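PDB 3D8K: protein phosphatase 2C, which probably dephosphorylates phosphoserine and phosphothreonine residues of proteins, as a metal-dependent serine/threonine phosphatase of the PP2C family. Local coordinates for the interface of chains A and B. Numbering follows the deposited sequence. Chains: chain A/B, Protein phosphatase 2C.

The interface of chains A and B. Residues chain A 7, 9, 12, 335, 340; chain B 7, 9, 12, 24, 333.
With CG anti to its carbonyl carbon (chi1 -68°) and the chain extended from there to NE, A:Arg12 pushes its guanidinium straight from helix 10-17 into chain B. The same residue of chain B takes another shape: its chain bends at chi2 (-72°) and runs across the tip of A:Arg12, the two guanidiniums standing nearly perpendicular. One sequence position thus plays two roles in an interface that is not an exact two-fold.

The guanidinium of A:Arg12 sits between carboxylates from both subunits. NH1 forms a salt bridge of 2.8 Å with OE2 of A:Glu9, whose carboxylate lies at the guanidinium edge and helps hold the group in position. Across the boundary, NH2 donates a bent hydrogen bond to OE2 of B:Glu9 at 2.6 Å, also a salt bridge, reaching the oxygen from above the carboxylate plane. The carboxylate of B:Glu9 in turn lies against the CD2–CE2 side of the A:Tyr7 ring, with the two side chains crossing. B:Arg24 brings its NH1 to 3.3 Å from A:Arg12 NH2, a like-charge approach that the neighbouring carboxylates probably offset.

B:Arg12, by contrast, meets the extended A:Glu335 tip to tip, its guanidinium turned 28° from the carboxylate. NH2 lies 3.0 Å from OE1 of A:Glu335 in a salt bridge but not a hydrogen bond, the N-H pointing away, while the NE contact to OE2 is weak. B:Tyr7 OH lies 2.5 Å from A:Glu340 OE2, which sits at the ring edge and in its plane, the carboxylate almost perpendicular to the ring. A:Glu335 OE1 is 3.1 Å from B:Tyr7 OH, so the one phenol proton can hydrogen-bond to either glutamate or be shared; the coordinates do not show which.

Charge pairing and tyrosine–carboxylate contacts therefore join these two phosphatase copies in the deposited tetramer, although the structure alone does not show whether this asymmetric association serves the enzyme in the cell.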
ATOM      1  N   TYR A   7      -4.382 -24.214  21.071  1.00 47.06           N
ATOM      2  CA  TYR A   7      -4.488 -22.785  21.344  1.00 45.49           C
ATOM      3  C   TYR A   7      -5.887 -22.369  20.909  1.00 43.33           C
ATOM      4  O   TYR A   7      -6.562 -23.124  20.211  1.00 43.47           O
ATOM      5  CB  TYR A   7      -3.430 -21.958  20.598  1.00 47.73           C
ATOM      6  CG  TYR A   7      -3.373 -20.509  21.092  1.00 52.42           C
ATOM      7  CD1 TYR A   7      -3.165 -20.215  22.456  1.00 52.78           C
ATOM      8  CD2 TYR A   7      -3.582 -19.431  20.217  1.00 53.41           C
ATOM      9  CE1 TYR A   7      -3.177 -18.891  22.934  1.00 52.57           C
ATOM     10  CE2 TYR A   7      -3.598 -18.097  20.688  1.00 53.53           C
ATOM     11  CZ  TYR A   7      -3.397 -17.840  22.045  1.00 53.30           C
ATOM     12  OH  TYR A   7      -3.438 -16.542  22.511  1.00 50.73           O
ATOM     13  N   GLU A   9      -7.646 -19.752  18.743  1.00 36.86           N
ATOM     14  CA  GLU A   9      -7.627 -18.715  17.716  1.00 36.07           C
ATOM     15  C   GLU A   9      -8.954 -17.969  17.699  1.00 35.41           C
ATOM     16  O   GLU A   9      -9.195 -17.114  16.859  1.00 35.99           O
ATOM     17  CB  GLU A   9      -7.361 -19.338  16.334  1.00 35.93           C
ATOM     18  CG  GLU A   9      -5.972 -19.027  15.749  1.00 36.68           C
ATOM     19  CD  GLU A   9      -5.834 -19.351  14.246  1.00 36.72           C
ATOM     20  OE1 GLU A   9      -5.575 -20.519  13.883  1.00 34.58           O
ATOM     21  OE2 GLU A   9      -5.989 -18.428  13.421  1.00 35.85           O
ATOM     22  N   ARG A  12      -9.759 -14.318  16.744  1.00 36.48           N
ATOM     23  CA  ARG A  12      -9.569 -14.081  15.320  1.00 36.69           C
ATOM     24  C   ARG A  12     -10.871 -14.271  14.563  1.00 36.61           C
ATOM     25  O   ARG A  12     -11.179 -13.500  13.647  1.00 36.79           O
ATOM     26  CB  ARG A  12      -8.509 -15.029  14.746  1.00 38.52           C
ATOM     27  CG  ARG A  12      -7.103 -14.765  15.254  1.00 43.11           C
ATOM     28  CD  ARG A  12      -6.104 -15.853  14.874  1.00 44.44           C
ATOM     29  NE  ARG A  12      -4.796 -15.559  15.457  1.00 47.52           N
ATOM     30  CZ  ARG A  12      -3.762 -16.398  15.487  1.00 49.33           C
ATOM     31  NH1 ARG A  12      -3.851 -17.609  14.966  1.00 48.67           N
ATOM     32  NH2 ARG A  12      -2.626 -16.023  16.053  1.00 51.20           N
ATOM     33  N   GLU A 335      -7.067 -24.601  17.453  1.00 32.70           N
ATOM     34  CA  GLU A 335      -6.027 -25.213  16.643  1.00 32.08           C
ATOM     35  C   GLU A 335      -5.252 -26.090  17.609  1.00 30.84           C
ATOM     36  O   GLU A 335      -4.932 -25.644  18.707  1.00 29.56           O
ATOM     37  CB  GLU A 335      -5.123 -24.147  16.042  1.00 33.29           C
ATOM     38  CG  GLU A 335      -4.462 -24.609  14.763  1.00 37.07           C
ATOM     39  CD  GLU A 335      -3.929 -23.456  13.945  1.00 40.14           C
ATOM     40  OE1 GLU A 335      -3.548 -23.678  12.774  1.00 40.98           O
ATOM     41  OE2 GLU A 335      -3.892 -22.324  14.479  1.00 41.58           O
ATOM     42  N   GLU A 340      -2.304 -31.409  11.990  1.00 33.70           N
ATOM     43  CA  GLU A 340      -2.770 -30.146  12.530  1.00 33.68           C
ATOM     44  C   GLU A 340      -4.277 -30.150  12.494  1.00 31.32           C
ATOM     45  O   GLU A 340      -4.875 -30.554  11.503  1.00 29.32           O
ATOM     46  CB  GLU A 340      -2.185 -28.972  11.748  1.00 36.75           C
ATOM     47  CG  GLU A 340      -1.528 -27.927  12.641  1.00 40.12           C
ATOM     48  CD  GLU A 340      -0.856 -26.816  11.845  1.00 43.06           C
ATOM     49  OE1 GLU A 340      -1.536 -26.155  11.032  1.00 44.94           O
ATOM     50  OE2 GLU A 340       0.360 -26.598  12.033  1.00 46.12           O
TER
ATOM     51  N   TYR B   7       3.390 -25.082  19.442  1.00 53.27           N
ATOM     52  CA  TYR B   7       2.750 -24.979  18.152  1.00 51.81           C
ATOM     53  C   TYR B   7       3.293 -23.766  17.408  1.00 50.51           C
ATOM     54  O   TYR B   7       3.635 -22.759  18.022  1.00 51.34           O
ATOM     55  CB  TYR B   7       1.241 -24.869  18.270  1.00 53.19           C
ATOM     56  CG  TYR B   7       0.670 -24.785  16.890  1.00 56.49           C
ATOM     57  CD1 TYR B   7       1.053 -25.715  15.926  1.00 59.23           C
ATOM     58  CD2 TYR B   7      -0.141 -23.723  16.498  1.00 57.57           C
ATOM     59  CE1 TYR B   7       0.659 -25.591  14.598  1.00 60.51           C
ATOM     60  CE2 TYR B   7      -0.547 -23.585  15.161  1.00 60.00           C
ATOM     61  CZ  TYR B   7      -0.137 -24.529  14.214  1.00 60.41           C
ATOM     62  OH  TYR B   7      -0.497 -24.424  12.889  1.00 58.81           O
ATOM     63  N   GLU B   9       2.544 -20.756  15.191  1.00 41.27           N
ATOM     64  CA  GLU B   9       1.549 -19.820  14.678  1.00 38.65           C
ATOM     65  C   GLU B   9       2.032 -18.902  13.558  1.00 38.02           C
ATOM     66  O   GLU B   9       1.503 -17.803  13.420  1.00 38.76           O
ATOM     67  CB  GLU B   9       1.029 -18.927  15.821  1.00 38.07           C
ATOM     68  CG  GLU B   9      -0.036 -19.538  16.741  1.00 40.21           C
ATOM     69  CD  GLU B   9      -0.615 -18.535  17.765  1.00 41.89           C
ATOM     70  OE1 GLU B   9       0.026 -18.296  18.809  1.00 42.41           O
ATOM     71  OE2 GLU B   9      -1.713 -17.978  17.529  1.00 42.17           O
ATOM     72  N   ARG B  12      -0.616 -16.927  11.119  1.00 36.93           N
ATOM     73  CA  ARG B  12      -1.338 -15.834  11.760  1.00 36.99           C
ATOM     74  C   ARG B  12      -0.530 -14.558  11.818  1.00 36.53           C
ATOM     75  O   ARG B  12      -1.099 -13.465  11.757  1.00 36.00           O
ATOM     76  CB  ARG B  12      -1.748 -16.221  13.178  1.00 39.53           C
ATOM     77  CG  ARG B  12      -1.424 -17.660  13.565  1.00 45.50           C
ATOM     78  CD  ARG B  12      -2.327 -18.663  12.858  1.00 50.05           C
ATOM     79  NE  ARG B  12      -1.956 -20.054  13.123  1.00 52.48           N
ATOM     80  CZ  ARG B  12      -1.336 -20.841  12.248  1.00 54.31           C
ATOM     81  NH1 ARG B  12      -1.009 -20.386  11.042  1.00 55.22           N
ATOM     82  NH2 ARG B  12      -1.054 -22.091  12.576  1.00 55.34           N
ATOM     83  N   ARG B  24      -1.211  -9.554  20.303  1.00 35.84           N
ATOM     84  CA  ARG B  24      -0.926 -10.942  20.572  1.00 34.00           C
ATOM     85  C   ARG B  24      -0.519 -11.106  22.016  1.00 32.84           C
ATOM     86  O   ARG B  24       0.648 -10.979  22.348  1.00 33.39           O
ATOM     87  CB  ARG B  24       0.150 -11.421  19.628  1.00 34.52           C
ATOM     88  CG  ARG B  24      -0.428 -12.352  18.645  1.00 34.37           C
ATOM     89  CD  ARG B  24       0.585 -12.728  17.662  1.00 37.07           C
ATOM     90  NE  ARG B  24       0.372 -11.973  16.452  1.00 39.58           N
ATOM     91  CZ  ARG B  24      -0.748 -12.044  15.750  1.00 41.17           C
ATOM     92  NH1 ARG B  24      -1.731 -12.832  16.160  1.00 41.17           N
ATOM     93  NH2 ARG B  24      -0.878 -11.347  14.635  1.00 42.85           N
HETATM   94  N   MSE B 333       6.636 -17.557  14.586  1.00 37.10           N
HETATM   95  CA  MSE B 333       5.895 -17.414  15.836  1.00 36.37           C
HETATM   96  C   MSE B 333       5.563 -18.796  16.391  1.00 33.93           C
HETATM   97  O   MSE B 333       4.967 -19.624  15.706  1.00 33.15           O
HETATM   98  CB  MSE B 333       4.608 -16.598  15.629  1.00 39.03           C
HETATM   99  CG  MSE B 333       3.818 -16.394  16.924  1.00 43.95           C
HETATM  100 SE   MSE B 333       2.581 -14.848  16.926  1.00 51.14          SE
HETATM  101  CE  MSE B 333       1.029 -15.809  16.217  1.00 47.76           C
TER